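Local coordinates for serpin-ZX (Arabidopsis thaliana, PDB 3LE2), which inhibits proteases such as metacaspase-9 and RD21A, being cleaved in its reactive center loop and bound covalently, and so restrains programmed cell death in plants, at residues 10-15 with 61-66; 155-160 with 326-331. One frame throughout, in Å; residues are numbered along the deposited sequence. Where two conformers were deposited one is given.

Interaction 1 (10-15 with 61-66); sequences SLQNQV and SFLKFS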
# COMPACT_ATOMS: atom_id res chain seq x y z
N SER A 10 1.31 -14.66 -2.62
CA SER A 10 2.75 -14.67 -2.44
C SER A 10 3.46 -14.15 -3.70
O SER A 10 4.40 -13.36 -3.61
CB SER A 10 3.26 -16.06 -2.06
OG SER A 10 4.61 -16.02 -1.63
N LEU A 11 3.02 -14.60 -4.87
CA LEU A 11 3.56 -14.05 -6.12
C LEU A 11 3.27 -12.55 -6.27
O LEU A 11 4.16 -11.79 -6.62
CB LEU A 11 3.04 -14.84 -7.32
CG LEU A 11 3.44 -16.31 -7.33
CD1 LEU A 11 2.68 -17.08 -8.39
CD2 LEU A 11 4.94 -16.47 -7.54
N GLN A 12 2.03 -12.14 -6.00
CA GLN A 12 1.65 -10.73 -6.10
C GLN A 12 2.53 -9.83 -5.25
O GLN A 12 2.95 -8.77 -5.70
CB GLN A 12 0.20 -10.50 -5.68
CG GLN A 12 -0.84 -10.91 -6.68
CD GLN A 12 -2.16 -10.18 -6.45
OE1 GLN A 12 -3.03 -10.15 -7.33
NE2 GLN A 12 -2.30 -9.58 -5.27
N ASN A 13 2.78 -10.25 -4.02
CA ASN A 13 3.52 -9.40 -3.09
C ASN A 13 4.95 -9.17 -3.57
O ASN A 13 5.52 -8.11 -3.31
CB ASN A 13 3.51 -9.99 -1.68
CG ASN A 13 2.12 -9.99 -1.06
OD1 ASN A 13 1.23 -9.26 -1.49
ND2 ASN A 13 1.93 -10.81 -0.04
N GLN A 14 5.52 -10.16 -4.25
CA GLN A 14 6.87 -10.02 -4.81
C GLN A 14 6.87 -8.99 -5.94
O GLN A 14 7.72 -8.11 -5.99
CB GLN A 14 7.42 -11.35 -5.33
CG GLN A 14 8.62 -11.18 -6.26
CD GLN A 14 9.28 -12.49 -6.68
OE1 GLN A 14 8.67 -13.56 -6.61
NE2 GLN A 14 10.53 -12.41 -7.12
N VAL A 15 5.93 -9.14 -6.86
CA VAL A 15 5.76 -8.18 -7.94
C VAL A 15 5.51 -6.79 -7.35
O VAL A 15 6.02 -5.78 -7.86
CB VAL A 15 4.54 -8.58 -8.80
CG1 VAL A 15 4.16 -7.47 -9.76
CG2 VAL A 15 4.83 -9.91 -9.55
N SER A 61 -1.74 -12.25 -16.17
CA SER A 61 -0.44 -12.79 -15.81
C SER A 61 0.29 -11.87 -14.84
O SER A 61 1.07 -12.34 -14.00
CB SER A 61 0.42 -13.04 -17.06
OG SER A 61 -0.20 -14.00 -17.91
N PHE A 62 0.02 -10.57 -14.93
CA PHE A 62 0.65 -9.62 -14.03
C PHE A 62 0.12 -9.82 -12.61
O PHE A 62 0.84 -9.63 -11.63
CB PHE A 62 0.39 -8.19 -14.49
CG PHE A 62 1.04 -7.14 -13.62
CD1 PHE A 62 2.33 -6.70 -13.88
CD2 PHE A 62 0.35 -6.60 -12.54
CE1 PHE A 62 2.93 -5.73 -13.08
CE2 PHE A 62 0.94 -5.63 -11.73
CZ PHE A 62 2.23 -5.20 -12.00
N LEU A 63 -1.14 -10.22 -12.52
CA LEU A 63 -1.84 -10.27 -11.25
C LEU A 63 -1.85 -11.66 -10.63
O LEU A 63 -2.32 -11.83 -9.51
CB LEU A 63 -3.27 -9.76 -11.43
CG LEU A 63 -3.40 -8.25 -11.67
CD1 LEU A 63 -4.85 -7.87 -11.98
CD2 LEU A 63 -2.85 -7.48 -10.45
N LYS A 64 -1.36 -12.64 -11.39
CA LYS A 64 -1.13 -14.03 -10.92
C LYS A 64 -2.41 -14.82 -10.69
O LYS A 64 -2.50 -15.61 -9.75
CB LYS A 64 -0.27 -14.05 -9.64
CG LYS A 64 0.98 -13.17 -9.70
CD LYS A 64 1.90 -13.54 -10.87
CE LYS A 64 3.08 -12.57 -10.94
NZ LYS A 64 3.93 -12.76 -12.14
N PHE A 65 -3.41 -14.58 -11.53
CA PHE A 65 -4.66 -15.32 -11.47
C PHE A 65 -4.99 -15.69 -12.89
O PHE A 65 -4.62 -14.97 -13.82
CB PHE A 65 -5.79 -14.48 -10.87
CG PHE A 65 -5.71 -14.33 -9.37
CD1 PHE A 65 -6.38 -15.22 -8.53
CD2 PHE A 65 -4.98 -13.30 -8.80
CE1 PHE A 65 -6.32 -15.08 -7.15
CE2 PHE A 65 -4.93 -13.16 -7.42
CZ PHE A 65 -5.59 -14.05 -6.59
N SER A 66 -5.70 -16.80 -13.07
CA SER A 66 -5.93 -17.36 -14.40
C SER A 66 -7.10 -16.74 -15.16
O SER A 66 -7.07 -16.69 -16.39
CB SER A 66 -6.11 -18.88 -14.32
OG SER A 66 -4.85 -19.52 -14.16

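Interaction 2 (155-160 with 326-331); sequences VLPEGS and NIFHKA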
# COMPACT_ATOMS: atom_id res chain seq x y z
N VAL A 155 -6.83 13.45 -4.49
CA VAL A 155 -6.28 12.38 -5.31
C VAL A 155 -5.71 12.85 -6.66
O VAL A 155 -4.63 12.42 -7.03
CB VAL A 155 -7.30 11.24 -5.53
CG1 VAL A 155 -6.58 9.99 -6.05
CG2 VAL A 155 -8.01 10.93 -4.23
N LEU A 156 -6.41 13.72 -7.37
CA LEU A 156 -5.88 14.25 -8.64
C LEU A 156 -5.18 15.60 -8.43
O LEU A 156 -5.78 16.51 -7.87
CB LEU A 156 -6.98 14.39 -9.69
CG LEU A 156 -7.41 13.18 -10.53
CD1 LEU A 156 -7.89 12.04 -9.66
CD2 LEU A 156 -8.48 13.59 -11.49
N PRO A 157 -3.91 15.71 -8.85
CA PRO A 157 -3.19 16.99 -8.74
C PRO A 157 -3.70 17.98 -9.77
O PRO A 157 -4.24 17.58 -10.80
CB PRO A 157 -1.74 16.61 -9.10
CG PRO A 157 -1.66 15.15 -8.96
CD PRO A 157 -3.02 14.63 -9.31
N GLU A 158 -3.52 19.27 -9.50
CA GLU A 158 -3.89 20.28 -10.47
C GLU A 158 -3.27 19.95 -11.83
O GLU A 158 -2.13 19.49 -11.91
CB GLU A 158 -3.47 21.68 -9.98
CG GLU A 158 -4.27 22.15 -8.76
CD GLU A 158 -4.05 23.63 -8.44
OE1 GLU A 158 -3.18 23.93 -7.59
OE2 GLU A 158 -4.75 24.49 -9.04
N GLY A 159 -4.06 20.14 -12.89
CA GLY A 159 -3.58 19.96 -14.24
C GLY A 159 -3.35 18.51 -14.64
O GLY A 159 -2.71 18.24 -15.65
N SER A 160 -3.86 17.57 -13.86
CA SER A 160 -3.56 16.16 -14.12
C SER A 160 -4.45 15.54 -15.22
O SER A 160 -4.05 14.56 -15.84
CB SER A 160 -3.61 15.34 -12.83
OG SER A 160 -4.93 15.21 -12.34
N ASN A 326 -5.11 7.36 -17.20
CA ASN A 326 -4.42 7.54 -15.94
C ASN A 326 -4.98 6.62 -14.89
O ASN A 326 -6.17 6.26 -14.90
CB ASN A 326 -4.61 8.97 -15.39
CG ASN A 326 -4.47 10.04 -16.45
OD1 ASN A 326 -5.40 10.29 -17.23
ND2 ASN A 326 -3.34 10.73 -16.45
N ILE A 327 -4.11 6.27 -13.95
CA ILE A 327 -4.54 5.60 -12.73
C ILE A 327 -4.01 6.40 -11.56
O ILE A 327 -2.84 6.26 -11.18
CB ILE A 327 -4.07 4.14 -12.67
CG1 ILE A 327 -4.61 3.35 -13.86
CG2 ILE A 327 -4.49 3.50 -11.34
CD1 ILE A 327 -3.96 1.96 -14.02
N PHE A 328 -4.88 7.24 -11.02
CA PHE A 328 -4.53 8.14 -9.91
C PHE A 328 -4.67 7.45 -8.56
O PHE A 328 -5.75 6.95 -8.22
CB PHE A 328 -5.40 9.40 -9.96
CG PHE A 328 -5.16 10.25 -11.19
CD1 PHE A 328 -6.11 10.33 -12.20
CD2 PHE A 328 -3.97 10.97 -11.33
CE1 PHE A 328 -5.90 11.14 -13.33
CE2 PHE A 328 -3.74 11.77 -12.46
CZ PHE A 328 -4.71 11.85 -13.46
N HIS A 329 -3.58 7.41 -7.79
CA HIS A 329 -3.59 6.75 -6.49
C HIS A 329 -3.06 7.64 -5.38
O HIS A 329 -2.06 8.35 -5.55
CB HIS A 329 -2.79 5.44 -6.53
CG HIS A 329 -2.71 4.73 -5.21
ND1 HIS A 329 -3.80 4.13 -4.62
CD2 HIS A 329 -1.67 4.52 -4.36
CE1 HIS A 329 -3.44 3.59 -3.47
NE2 HIS A 329 -2.15 3.81 -3.29
N LYS A 330 -3.72 7.59 -4.24
CA LYS A 330 -3.27 8.34 -3.09
C LYS A 330 -3.35 7.48 -1.83
O LYS A 330 -4.31 6.73 -1.62
CB LYS A 330 -4.11 9.61 -2.91
CG LYS A 330 -3.69 10.49 -1.72
CD LYS A 330 -2.66 11.55 -2.12
CE LYS A 330 -2.98 12.88 -1.46
NZ LYS A 330 -2.30 14.03 -2.13
N ALA A 331 -2.33 7.63 -0.99
CA ALA A 331 -2.20 6.92 0.26
C ALA A 331 -1.56 7.84 1.28
O ALA A 331 -0.87 8.80 0.92
CB ALA A 331 -1.33 5.70 0.04
O HOH W 1 -2.18 11.12 -6.93

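Interaction 1 (10-15 with 61-66)
Lys64 packs its side chain against helix 5-25, first on Leu11 and then on Val15. It is the first residue beyond helix 54-63 and has positive phi, and its CB points toward the other helix. Lys64 CB is 4.1 Å from Leu11 CB, and Lys64 CG is 3.6 Å from it. The chain then bends, with chi2 at -57° turning CD back, and Lys64 CD stays 3.9 Å from Leu11 CB. The two side chains meet tip to tip at Val15, with Lys64 CE a tight 3.5 Å from Val15 CG2. NZ passes the same methyl and makes a weak hydrogen bond of 3.4 Å to Ser61 O, one turn back in its own segment. The two helices meet in the helical part of the serpin fold, and helices 37-49 and 68-83 cover neighbouring parts of the contact through Asn41, Leu44, Leu71 and Phe74. The other branch of Val15 serves Phe62. Its CG1 sits over one face of that ring, 4.2 Å from the centroid and 28° off the normal, a CH-pi contact. Gln12 carries the other side of the interface. Its CG is 3.3 Å from Leu63 O. Beyond CG the chain is extended and brings the amide group to the edge of the Phe65 ring, with the two planes 80° apart. Phe65 in turn meets the ring of Phe74.

Interaction 2 (155-160 with 326-331)
The Phe328 ring takes Leu156 on one face. Leu156 CG stands 3.7 Å from the ring centroid, 19° off the normal, in a CH-pi contact displaced toward the rim. Its CD1 methyl touches Phe328 CD1 at 3.5 Å, and the two side chains cross at about a right angle. Ser160 and Pro157 approach the ring obliquely. Ser160 OG is 3.5 Å from Phe328 CZ, while Pro157 CD is more distant. The serine hydroxyl is fixed within its own loop. Chi1 of 70° puts OG between the backbone N and the carbonyl carbon, and OG donates a 2.9 Å hydrogen bond to a lone pair of Pro157 O, in the carbonyl plane. This bond spans the type II turn of residues 157-160, where Gly159 takes the positive phi. Farther along strand 326-335, Lys330 CB lies 4.0 Å from Val155 CG1 of the loop, and the two side chains run past one another, heading opposite ways. No direct hydrogen bond joins the segments. One water bridges them, donating to Val155 O at 2.8 Å and to His329 O at 3.1 Å. Ile137 and Val140 of helix 129-147 also pack on Leu156. The contact belongs to the serpin region where helix F (129-147) and the connection from it to strand 167-176 lie across the face of sheet A.

Overall arrangement
Interaction 1 comes first along the chain, and both of its segments precede those of interaction 2. Their centres are 25 Å apart and their nearest atoms about 9 Å apart, so they do not touch. Helix 37-49 links them: Leu44 meets Phe62 and Leu63 of interaction 1, while Ile40 and Val43 meet His329 and Ile327 of interaction 2. Interaction 1 joins helices 5-25 and 54-63. Interaction 2 lies on strand 326-335, on the side turned toward helix 129-147. Strands 326-335 and 167-176 are paired here, as in a native serpin whose reactive center loop is not inserted. In serpins generally, the cleaved loop enters between these two strands.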